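Local coordinates for protein fuculose-1-phosphate aldolase (Glaciozyma antarctica, PDB 4XXF) that belongs to the class II aldolase and adducin family and binds a zinc ion through three histidines, at residues Val15-Leu26 / Thr47-Trp58. Sequence-based numbering, arbitrary orientation. Where two conformers were deposited one is given.
Sequences VEAERAWLKERL and TVRDPENKHHFW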
loop_
_atom_site.group_PDB
_atom_site.type_symbol
_atom_site.label_atom_id
_atom_site.label_comp_id
_atom_site.label_asym_id
_atom_site.label_seq_id
_atom_site.Cartn_x
_atom_site.Cartn_y
_atom_site.Cartn_z
ATOM N N VAL A 15 -1.452 -15.210 39.418
ATOM C CA VAL A 15 -2.340 -15.536 38.305
ATOM C C VAL A 15 -3.057 -14.274 37.807
ATOM O O VAL A 15 -3.258 -14.104 36.603
ATOM C CB VAL A 15 -3.370 -16.622 38.712
ATOM C CG1 VAL A 15 -4.404 -16.819 37.610
ATOM C CG2 VAL A 15 -2.666 -17.925 38.998
ATOM N N GLU A 16 -3.420 -13.382 38.725
ATOM C CA GLU A 16 -4.023 -12.108 38.355
ATOM C C GLU A 16 -3.076 -11.264 37.503
ATOM O O GLU A 16 -3.499 -10.635 36.533
ATOM C CB GLU A 16 -4.438 -11.307 39.598
ATOM C CG GLU A 16 -5.576 -11.917 40.425
ATOM C CD GLU A 16 -5.903 -11.116 41.691
ATOM O OE1 GLU A 16 -5.152 -10.170 42.033
ATOM O OE2 GLU A 16 -6.910 -11.447 42.357
ATOM N N ALA A 17 -1.796 -11.244 37.861
ATOM C CA ALA A 17 -0.804 -10.509 37.079
ATOM C C ALA A 17 -0.648 -11.110 35.685
ATOM O O ALA A 17 -0.533 -10.385 34.688
ATOM C CB ALA A 17 0.538 -10.486 37.793
ATOM N N GLU A 18 -0.629 -12.437 35.617
ATOM C CA GLU A 18 -0.540 -13.119 34.338
ATOM C C GLU A 18 -1.753 -12.790 33.467
ATOM O O GLU A 18 -1.595 -12.512 32.273
ATOM C CB GLU A 18 -0.411 -14.633 34.528
ATOM C CG GLU A 18 -0.232 -15.347 33.195
ATOM C CD GLU A 18 0.047 -16.834 33.331
ATOM O OE1 GLU A 18 0.057 -17.357 34.463
ATOM O OE2 GLU A 18 0.259 -17.480 32.279
ATOM N N ARG A 19 -2.953 -12.838 34.045
ATOM C CA ARG A 19 -4.157 -12.551 33.285
ATOM C C ARG A 19 -4.112 -11.131 32.733
ATOM O O ARG A 19 -4.471 -10.898 31.576
ATOM C CB ARG A 19 -5.397 -12.748 34.157
ATOM C CG ARG A 19 -6.700 -12.516 33.408
ATOM C CD ARG A 19 -7.891 -12.707 34.324
ATOM N NE ARG A 19 -8.078 -14.114 34.672
ATOM C CZ ARG A 19 -7.981 -14.609 35.900
ATOM N NH1 ARG A 19 -7.708 -13.819 36.935
ATOM N NH2 ARG A 19 -8.161 -15.905 36.091
ATOM N N ALA A 20 -3.658 -10.176 33.546
ATOM C CA ALA A 20 -3.581 -8.790 33.081
ATOM C C ALA A 20 -2.604 -8.657 31.916
ATOM O O ALA A 20 -2.880 -7.945 30.940
ATOM C CB ALA A 20 -3.187 -7.863 34.231
ATOM N N TRP A 21 -1.468 -9.350 31.997
ATOM C CA TRP A 21 -0.477 -9.332 30.920
ATOM C C TRP A 21 -1.052 -9.919 29.639
ATOM O O TRP A 21 -0.916 -9.351 28.547
ATOM C CB TRP A 21 0.784 -10.120 31.315
ATOM C CG TRP A 21 1.712 -10.348 30.142
ATOM C CD1 TRP A 21 1.716 -11.418 29.284
ATOM C CD2 TRP A 21 2.744 -9.467 29.687
ATOM N NE1 TRP A 21 2.698 -11.256 28.332
ATOM C CE2 TRP A 21 3.343 -10.069 28.557
ATOM C CE3 TRP A 21 3.223 -8.231 30.126
ATOM C CZ2 TRP A 21 4.396 -9.475 27.864
ATOM C CZ3 TRP A 21 4.275 -7.640 29.433
ATOM C CH2 TRP A 21 4.847 -8.264 28.316
ATOM N N LEU A 22 -1.690 -11.077 29.770
ATOM C CA LEU A 22 -2.226 -11.786 28.613
ATOM C C LEU A 22 -3.339 -11.006 27.925
ATOM O O LEU A 22 -3.389 -10.977 26.703
ATOM C CB LEU A 22 -2.723 -13.170 29.019
ATOM C CG LEU A 22 -1.646 -14.187 29.394
ATOM C CD1 LEU A 22 -2.291 -15.432 29.970
ATOM C CD2 LEU A 22 -0.769 -14.541 28.196
ATOM N N LYS A 23 -4.224 -10.370 28.682
ATOM C CA LYS A 23 -5.281 -9.570 28.073
ATOM C C LYS A 23 -4.688 -8.390 27.299
ATOM O O LYS A 23 -5.099 -8.113 26.168
ATOM C CB LYS A 23 -6.278 -9.088 29.135
ATOM C CG LYS A 23 -7.153 -10.208 29.704
ATOM C CD LYS A 23 -8.133 -9.728 30.775
ATOM C CE LYS A 23 -9.205 -8.823 30.182
ATOM N NZ LYS A 23 -10.141 -8.349 31.243
ATOM N N GLU A 24 -3.714 -7.704 27.884
ATOM C CA GLU A 24 -3.087 -6.611 27.157
ATOM C C GLU A 24 -2.374 -7.140 25.898
ATOM O O GLU A 24 -2.398 -6.496 24.836
ATOM C CB GLU A 24 -2.107 -5.851 28.055
ATOM C CG GLU A 24 -1.430 -4.687 27.313
ATOM C CD GLU A 24 -0.271 -4.064 28.068
ATOM O OE1 GLU A 24 -0.023 -4.432 29.234
ATOM O OE2 GLU A 24 0.415 -3.202 27.478
ATOM N N ARG A 25 -1.747 -8.310 26.005
ATOM C CA ARG A 25 -0.988 -8.866 24.891
ATOM C C ARG A 25 -1.942 -9.264 23.763
ATOM O O ARG A 25 -1.610 -9.095 22.582
ATOM C CB ARG A 25 -0.146 -10.067 25.350
ATOM C CG ARG A 25 1.075 -10.368 24.490
ATOM C CD ARG A 25 2.069 -9.221 24.561
ATOM N NE ARG A 25 3.402 -9.562 24.077
ATOM C CZ ARG A 25 4.385 -8.675 23.985
ATOM N NH1 ARG A 25 4.170 -7.419 24.358
ATOM N NH2 ARG A 25 5.575 -9.032 23.527
ATOM N N LEU A 26 -3.109 -9.801 24.112
ATOM C CA LEU A 26 -4.116 -10.164 23.118
ATOM C C LEU A 26 -4.629 -8.924 22.405
ATOM O O LEU A 26 -4.786 -8.930 21.179
ATOM C CB LEU A 26 -5.281 -10.922 23.771
ATOM C CG LEU A 26 -6.331 -11.414 22.775
ATOM C CD1 LEU A 26 -5.725 -12.383 21.786
ATOM C CD2 LEU A 26 -7.517 -12.022 23.469
ATOM N N THR A 47 -7.863 -15.712 20.203
ATOM C CA THR A 47 -8.195 -16.192 21.538
ATOM C C THR A 47 -6.948 -16.470 22.359
ATOM O O THR A 47 -5.885 -16.793 21.810
ATOM C CB THR A 47 -9.028 -17.492 21.489
ATOM O OG1 THR A 47 -8.338 -18.489 20.721
ATOM C CG2 THR A 47 -10.411 -17.245 20.867
ATOM N N VAL A 48 -7.074 -16.308 23.675
ATOM C CA VAL A 48 -6.045 -16.799 24.584
ATOM C C VAL A 48 -6.714 -17.522 25.754
ATOM O O VAL A 48 -7.723 -17.079 26.306
ATOM C CB VAL A 48 -5.104 -15.656 25.085
ATOM C CG1 VAL A 48 -5.859 -14.634 25.924
ATOM C CG2 VAL A 48 -3.931 -16.231 25.867
ATOM N N ARG A 49 -6.142 -18.663 26.107
ATOM C CA ARG A 49 -6.638 -19.446 27.226
ATOM C C ARG A 49 -6.422 -18.691 28.528
ATOM O O ARG A 49 -5.340 -18.145 28.764
ATOM C CB ARG A 49 -5.914 -20.781 27.266
ATOM C CG ARG A 49 -6.579 -21.842 28.099
ATOM C CD ARG A 49 -5.667 -23.025 28.205
ATOM N NE ARG A 49 -5.354 -23.690 26.932
ATOM C CZ ARG A 49 -6.102 -24.646 26.375
ATOM N NH1 ARG A 49 -7.257 -24.997 26.924
ATOM N NH2 ARG A 49 -5.712 -25.247 25.263
ATOM N N ASP A 50 -7.442 -18.651 29.380
ATOM C CA ASP A 50 -7.277 -18.039 30.698
ATOM C C ASP A 50 -6.256 -18.814 31.518
ATOM O O ASP A 50 -6.232 -20.043 31.469
ATOM C CB ASP A 50 -8.612 -17.981 31.446
ATOM C CG ASP A 50 -8.514 -17.197 32.732
ATOM O OD1 ASP A 50 -8.347 -17.823 33.799
ATOM O OD2 ASP A 50 -8.585 -15.949 32.662
ATOM N N PRO A 51 -5.407 -18.104 32.280
ATOM C CA PRO A 51 -4.345 -18.811 33.009
ATOM C C PRO A 51 -4.811 -19.530 34.263
ATOM O O PRO A 51 -4.031 -20.295 34.838
ATOM C CB PRO A 51 -3.367 -17.687 33.375
ATOM C CG PRO A 51 -4.198 -16.441 33.370
ATOM C CD PRO A 51 -5.204 -16.642 32.281
ATOM N N GLU A 52 -6.043 -19.298 34.696
ATOM C CA GLU A 52 -6.535 -19.961 35.900
ATOM C C GLU A 52 -7.431 -21.147 35.559
ATOM O O GLU A 52 -7.316 -22.213 36.164
ATOM C CB GLU A 52 -7.283 -18.968 36.786
ATOM C CG GLU A 52 -7.749 -19.542 38.104
ATOM C CD GLU A 52 -8.190 -18.471 39.073
ATOM O OE1 GLU A 52 -8.574 -17.374 38.615
ATOM O OE2 GLU A 52 -8.149 -18.730 40.297
ATOM N N ASN A 53 -8.318 -20.958 34.587
ATOM C CA ASN A 53 -9.222 -22.013 34.148
ATOM C C ASN A 53 -8.967 -22.321 32.682
ATOM O O ASN A 53 -9.237 -21.495 31.819
ATOM C CB ASN A 53 -10.683 -21.601 34.370
ATOM C CG ASN A 53 -11.665 -22.744 34.140
ATOM O OD1 ASN A 53 -11.466 -23.599 33.276
ATOM N ND2 ASN A 53 -12.739 -22.756 34.921
ATOM N N LYS A 54 -8.480 -23.528 32.413
ATOM C CA LYS A 54 -8.068 -23.924 31.071
ATOM C C LYS A 54 -9.232 -24.063 30.093
ATOM O O LYS A 54 -9.016 -24.212 28.892
ATOM C CB LYS A 54 -7.292 -25.244 31.132
ATOM C CG LYS A 54 -8.126 -26.450 31.553
ATOM C CD LYS A 54 -7.242 -27.673 31.787
ATOM C CE LYS A 54 -8.010 -28.792 32.465
ATOM N NZ LYS A 54 -7.120 -29.937 32.811
ATOM N N HIS A 55 -10.458 -24.021 30.603
ATOM C CA HIS A 55 -11.639 -24.147 29.753
ATOM C C HIS A 55 -12.300 -22.806 29.508
ATOM O O HIS A 55 -13.425 -22.748 28.997
ATOM C CB HIS A 55 -12.663 -25.096 30.375
ATOM C CG HIS A 55 -12.138 -26.473 30.635
ATOM N ND1 HIS A 55 -11.663 -27.292 29.634
ATOM C CD2 HIS A 55 -12.025 -27.179 31.785
ATOM C CE1 HIS A 55 -11.278 -28.443 30.156
ATOM N NE2 HIS A 55 -11.488 -28.401 31.459
ATOM N N HIS A 56 -11.614 -21.732 29.884
ATOM C CA HIS A 56 -12.106 -20.378 29.659
ATOM C C HIS A 56 -11.147 -19.649 28.742
ATOM O O HIS A 56 -9.943 -19.898 28.798
ATOM C CB HIS A 56 -12.247 -19.601 30.964
ATOM C CG HIS A 56 -13.318 -20.123 31.869
ATOM N ND1 HIS A 56 -13.531 -19.617 33.133
ATOM C CD2 HIS A 56 -14.239 -21.096 31.690
ATOM C CE1 HIS A 56 -14.535 -20.264 33.698
ATOM N NE2 HIS A 56 -14.982 -21.171 32.847
ATOM N N PHE A 57 -11.678 -18.745 27.928
ATOM C CA PHE A 57 -10.892 -18.064 26.902
ATOM C C PHE A 57 -11.269 -16.604 26.791
ATOM O O PHE A 57 -12.451 -16.253 26.851
ATOM C CB PHE A 57 -11.092 -18.762 25.556
ATOM C CG PHE A 57 -10.822 -20.225 25.621
ATOM C CD1 PHE A 57 -11.826 -21.124 25.959
ATOM C CD2 PHE A 57 -9.542 -20.699 25.403
ATOM C CE1 PHE A 57 -11.555 -22.474 26.059
ATOM C CE2 PHE A 57 -9.266 -22.044 25.503
ATOM C CZ PHE A 57 -10.269 -22.938 25.835
ATOM N N TRP A 58 -10.264 -15.753 26.616
ATOM C CA TRP A 58 -10.479 -14.348 26.286
ATOM C C TRP A 58 -10.487 -14.194 24.771
ATOM O O TRP A 58 -9.701 -14.837 24.071
ATOM C CB TRP A 58 -9.397 -13.468 26.927
ATOM C CG TRP A 58 -9.489 -13.498 28.418
ATOM C CD1 TRP A 58 -8.804 -14.322 29.265
ATOM C CD2 TRP A 58 -10.349 -12.699 29.239
ATOM N NE1 TRP A 58 -9.177 -14.078 30.570
ATOM C CE2 TRP A 58 -10.123 -13.086 30.580
ATOM C CE3 TRP A 58 -11.286 -11.692 28.972
ATOM C CZ2 TRP A 58 -10.807 -12.504 31.652
ATOM C CZ3 TRP A 58 -11.967 -11.114 30.045
ATOM C CH2 TRP A 58 -11.718 -11.522 31.364
HETATM O O HOH W 1 -7.857 -15.116 39.706
#
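Arg19, on the first long helix, grips Asp50 side-on: NE of Arg19 donates to Asp50 OD2 at 2.8 Å, and NH2 of Arg19 reaches Asp50 OD1 at 3.0 Å. Both acceptors use their syn lone pairs, and the guanidinium and carboxylate planes lie only 12° apart, as suits a bidentate salt bridge. Arg19 NH2 also bonds Glu52 OE1 at 2.9 Å, meeting it on the anti side, while a water accepts from Arg19 NH1 and donates to the same oxygen, bridging the pair. The Arg19 chain runs straight to CD and then bends (chi3 -71°), which turns the guanidinium to the acids.

Five donors hold the buried Asp50 carboxylate and fix its rotation. OD1 closes an Asx turn with the backbone N of Glu52 and also accepts from Asn53 N; the anti lone pair of Asp50 OD2 takes the indole NE1 of Trp58 at 2.9 Å, nearly in the ring plane. This concentration of N-H groups probably favours the ionised acid.

One turn further along the helix, Lys23 CE sits over the face of the Trp58 six-membered ring, 3.8 Å from its centroid, a CH-pi contact; NZ adds an off-centre cation-pi contact. Pro51 fits between Glu18, Arg19 and Leu22, and Leu22 CD1 meets Pro51 CD tip to tip at 3.9 Å. Deeper in, Leu26 CD2 packs on Val48 CG1 and Trp58 CB.

The helix runs antiparallel to strand 47-49 (166°), its axis 9.2 Å away. Leu26 thus spans strands 45-49 and 56-59, paired by Val48-Trp58 backbone bonds, placing this N-terminal helix near the 75-78 edge of the AraD-like mixed sheet; the Thr47 side chain is about 12 Å from a zinc ion. Ile190 of helix 190-213 touches Leu22 and Val48, and Leu76 of strand 75-78 adjoins Trp58. Thr47 points away from helix 15-26 and meets Phe99 of helix 96-108, as Phe57 does.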